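Long-range contact in ectonucleoside triphosphate diphosphohydrolase 4 (Homo sapiens, PDB 6WG5), which belongs to the GDA1/CD39 nucleoside phosphatase family, whose members are related in fold to actin: residues D17-R22 with L187-H192. Residues are numbered along the deposited sequence; the frame is centred on the assembly and turned at random. Where two conformers were deposited one is given.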
ATOM      1  N   ASP A  17      17.432  13.256  16.359  1.00 76.06           N
ATOM      2  CA  ASP A  17      18.717  13.753  15.881  1.00 85.37           C
ATOM      3  C   ASP A  17      18.824  13.585  14.367  1.00 89.74           C
ATOM      4  O   ASP A  17      18.461  14.489  13.612  1.00 89.62           O
ATOM      5  CB  ASP A  17      19.868  13.031  16.587  1.00 92.28           C
ATOM      6  CG  ASP A  17      21.227  13.541  16.154  1.00 94.82           C
ATOM      7  OD1 ASP A  17      21.377  14.771  15.989  1.00 93.04           O
ATOM      8  OD2 ASP A  17      22.147  12.714  15.979  1.00 93.56           O
ATOM      9  N   LYS A  18      19.321  12.428  13.921  1.00 94.06           N
ATOM     10  CA  LYS A  18      19.391  12.166  12.487  1.00 91.04           C
ATOM     11  C   LYS A  18      18.006  11.916  11.905  1.00 81.92           C
ATOM     12  O   LYS A  18      17.765  12.215  10.730  1.00 80.33           O
ATOM     13  CB  LYS A  18      20.307  10.972  12.212  1.00 98.46           C
ATOM     14  CG  LYS A  18      20.969  11.006  10.838  1.00103.12           C
ATOM     15  CD  LYS A  18      21.762   9.735  10.557  1.00102.17           C
ATOM     16  CE  LYS A  18      21.001   8.792   9.635  1.00100.02           C
ATOM     17  NZ  LYS A  18      21.760   7.542   9.352  1.00 98.83           N
ATOM     18  N   LYS A  19      17.086  11.371  12.705  1.00 73.26           N
ATOM     19  CA  LYS A  19      15.707  11.231  12.252  1.00 69.65           C
ATOM     20  C   LYS A  19      15.030  12.590  12.137  1.00 68.37           C
ATOM     21  O   LYS A  19      14.297  12.846  11.174  1.00 72.87           O
ATOM     22  CB  LYS A  19      14.923  10.327  13.205  1.00 72.04           C
ATOM     23  CG  LYS A  19      15.405   8.883  13.255  1.00 75.26           C
ATOM     24  CD  LYS A  19      14.235   7.909  13.209  1.00 76.90           C
ATOM     25  CE  LYS A  19      14.550   6.612  13.938  1.00 77.74           C
ATOM     26  NZ  LYS A  19      13.483   5.588  13.741  1.00 76.38           N
ATOM     27  N   PHE A  20      15.260  13.472  13.112  1.00 66.52           N
ATOM     28  CA  PHE A  20      14.678  14.809  13.055  1.00 60.68           C
ATOM     29  C   PHE A  20      15.254  15.611  11.895  1.00 59.07           C
ATOM     30  O   PHE A  20      14.534  16.378  11.244  1.00 53.78           O
ATOM     31  CB  PHE A  20      14.907  15.536  14.380  1.00 56.08           C
ATOM     32  CG  PHE A  20      14.305  16.911  14.431  1.00 56.72           C
ATOM     33  CD1 PHE A  20      15.067  18.028  14.126  1.00 56.89           C
ATOM     34  CD2 PHE A  20      12.978  17.088  14.785  1.00 59.53           C
ATOM     35  CE1 PHE A  20      14.515  19.295  14.173  1.00 55.80           C
ATOM     36  CE2 PHE A  20      12.422  18.354  14.834  1.00 61.53           C
ATOM     37  CZ  PHE A  20      13.192  19.458  14.527  1.00 58.21           C
ATOM     38  N   GLN A  21      16.550  15.450  11.618  1.00 57.71           N
ATOM     39  CA  GLN A  21      17.155  16.156  10.496  1.00 62.55           C
ATOM     40  C   GLN A  21      16.559  15.685   9.175  1.00 61.20           C
ATOM     41  O   GLN A  21      16.177  16.499   8.326  1.00 62.42           O
ATOM     42  CB  GLN A  21      18.671  15.961  10.503  1.00 71.79           C
ATOM     43  CG  GLN A  21      19.414  16.973   9.645  1.00 80.26           C
ATOM     44  CD  GLN A  21      20.686  16.411   9.041  1.00 90.70           C
ATOM     45  OE1 GLN A  21      21.526  15.846   9.742  1.00 94.07           O
ATOM     46  NE2 GLN A  21      20.829  16.561   7.728  1.00 95.97           N
ATOM     47  N   ARG A  22      16.477  14.367   8.982  1.00 59.38           N
ATOM     48  CA  ARG A  22      15.845  13.837   7.778  0.51 57.75           C
ATOM     49  C   ARG A  22      14.388  14.272   7.692  1.00 55.38           C
ATOM     50  O   ARG A  22      13.918  14.687   6.626  1.00 54.10           O
ATOM     51  CB  ARG A  22      15.954  12.311   7.751  0.51 55.54           C
ATOM     52  CG  ARG A  22      15.425  11.681   6.469  0.51 51.72           C
ATOM     53  CD  ARG A  22      15.779  10.203   6.375  0.51 48.95           C
ATOM     54  NE  ARG A  22      15.506   9.665   5.045  0.51 45.63           N
ATOM     55  CZ  ARG A  22      16.344   9.739   4.014  0.51 42.00           C
ATOM     56  NH1 ARG A  22      17.525  10.331   4.147  0.51 40.64           N
ATOM     57  NH2 ARG A  22      16.001   9.219   2.843  0.51 40.30           N
ATOM     58  N   LEU A 187      12.241   6.720   4.286  1.00 27.50           N
ATOM     59  CA  LEU A 187      12.674   6.554   5.668  1.00 26.78           C
ATOM     60  C   LEU A 187      14.173   6.318   5.790  1.00 31.53           C
ATOM     61  O   LEU A 187      14.681   6.257   6.915  1.00 33.78           O
ATOM     62  CB  LEU A 187      11.919   5.393   6.320  1.00 28.92           C
ATOM     63  CG  LEU A 187      10.416   5.588   6.548  1.00 29.55           C
ATOM     64  CD1 LEU A 187       9.826   4.354   7.207  1.00 33.25           C
ATOM     65  CD2 LEU A 187      10.132   6.818   7.394  1.00 29.92           C
ATOM     66  N   GLY A 188      14.887   6.180   4.674  1.00 24.68           N
ATOM     67  CA  GLY A 188      16.327   6.028   4.713  1.00 24.58           C
ATOM     68  C   GLY A 188      16.820   4.647   5.067  1.00 23.67           C
ATOM     69  O   GLY A 188      17.992   4.495   5.428  1.00 22.85           O
ATOM     70  N   ARG A 189      15.971   3.626   4.966  1.00 24.14           N
ATOM     71  CA  ARG A 189      16.347   2.282   5.384  1.00 23.47           C
ATOM     72  C   ARG A 189      17.258   1.579   4.389  1.00 25.99           C
ATOM     73  O   ARG A 189      17.798   0.517   4.716  1.00 23.42           O
ATOM     74  CB  ARG A 189      15.090   1.441   5.615  1.00 24.58           C
ATOM     75  CG  ARG A 189      14.097   2.086   6.573  1.00 27.05           C
ATOM     76  CD  ARG A 189      14.745   2.420   7.910  1.00 26.06           C
ATOM     77  NE  ARG A 189      13.833   3.132   8.797  1.00 29.55           N
ATOM     78  CZ  ARG A 189      12.996   2.547   9.647  1.00 29.00           C
ATOM     79  NH1 ARG A 189      12.940   1.227   9.733  1.00 29.92           N
ATOM     80  NH2 ARG A 189      12.208   3.289  10.412  1.00 32.05           N
ATOM     81  N   PHE A 190      17.439   2.136   3.195  1.00 28.51           N
ATOM     82  CA  PHE A 190      18.411   1.624   2.241  1.00 28.84           C
ATOM     83  C   PHE A 190      19.726   2.389   2.286  1.00 30.23           C
ATOM     84  O   PHE A 190      20.669   2.019   1.580  1.00 29.76           O
ATOM     85  CB  PHE A 190      17.823   1.662   0.828  1.00 25.56           C
ATOM     86  CG  PHE A 190      16.533   0.904   0.695  1.00 27.01           C
ATOM     87  CD1 PHE A 190      16.399  -0.365   1.236  1.00 27.22           C
ATOM     88  CD2 PHE A 190      15.448   1.467   0.045  1.00 21.37           C
ATOM     89  CE1 PHE A 190      15.213  -1.062   1.117  1.00 22.66           C
ATOM     90  CE2 PHE A 190      14.259   0.772  -0.075  1.00 23.69           C
ATOM     91  CZ  PHE A 190      14.144  -0.493   0.461  1.00 22.02           C
ATOM     92  N   GLU A 191      19.807   3.448   3.089  1.00 39.01           N
ATOM     93  CA  GLU A 191      21.082   4.079   3.406  1.00 40.08           C
ATOM     94  C   GLU A 191      21.801   3.227   4.442  1.00 45.00           C
ATOM     95  O   GLU A 191      21.297   3.038   5.554  1.00 47.89           O
ATOM     96  CB  GLU A 191      20.862   5.497   3.925  1.00 44.78           C
ATOM     97  CG  GLU A 191      20.701   6.537   2.833  1.00 51.43           C
ATOM     98  CD  GLU A 191      19.943   7.762   3.302  1.00 57.62           C
ATOM     99  OE1 GLU A 191      20.024   8.090   4.505  1.00 59.86           O
ATOM    100  OE2 GLU A 191      19.259   8.393   2.467  1.00 60.77           O
ATOM    101  N   HIS A 192      22.967   2.707   4.082  1.00 63.61           N
ATOM    102  CA  HIS A 192      23.662   1.725   4.899  1.00 71.22           C
ATOM    103  C   HIS A 192      24.865   2.359   5.584  1.00 71.51           C
ATOM    104  O   HIS A 192      25.481   3.290   5.060  1.00 72.35           O
ATOM    105  CB  HIS A 192      24.089   0.525   4.049  1.00 76.33           C
ATOM    106  CG  HIS A 192      22.954  -0.385   3.695  1.00 76.62           C
ATOM    107  ND1 HIS A 192      21.709  -0.280   4.280  1.00 72.93           N
ATOM    108  CD2 HIS A 192      22.870  -1.413   2.816  1.00 76.71           C
ATOM    109  CE1 HIS A 192      20.909  -1.203   3.779  1.00 69.46           C
ATOM    110  NE2 HIS A 192      21.588  -1.904   2.889  1.00 72.89           N
TER
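The guanidinium of Arg22 lies with one face over Gly188, whose CA sits 3.4 Å above the guanidinium plane, offset toward the rim. Leu187 C and Glu191 OE2 approach the same group obliquely. On the other arginine, Arg189, the backbone oxygen Leu187 O lies in plane at the edge of the guanidinium, while Lys19 NZ comes at it obliquely.

Arg22 reaches across from helix 18-28: CG stands anti to the backbone N (chi1 -175°), and from there the chain runs extended to NE. The guanidinium end beyond NE meets Glu191 tip to tip, the carboxylate turned 76° from the guanidinium plane. A salt bridge joins Arg22 NH1 to Glu191 OE2 at 3.1 Å, but as a hydrogen bond it is weak, bent to 122° at the hydrogen. The firmer grip on Arg22 is the bond from NE to Val186 O; NH2 adds a weak one to Phe185 O. These contacts belong to one of two modelled conformers of Arg22 and may be partial.

Both of those oxygens belong to the last turn of helix 172-186. Gly188 ends that helix in a Schellman motif, its positive phi suited to glycine, and a type I turn follows to Glu191, closed by Glu191 N to Gly188 O at 3.1 Å. In this conformer Arg22 docks against a capped helix C-terminus, where carbonyls would be expected to favour a cation.

The like charges Lys19 NZ and Arg189 NH2 stand 4.2 Å apart. Glu198 pairs with Lys19, and Glu380 with Arg189, which probably makes that closeness tolerable. Chemically, then, Arg22 appears to join the N-terminal helix to the end of helix 172-186 through carbonyls, and to the turn beyond it through the weak salt bridge to Glu191.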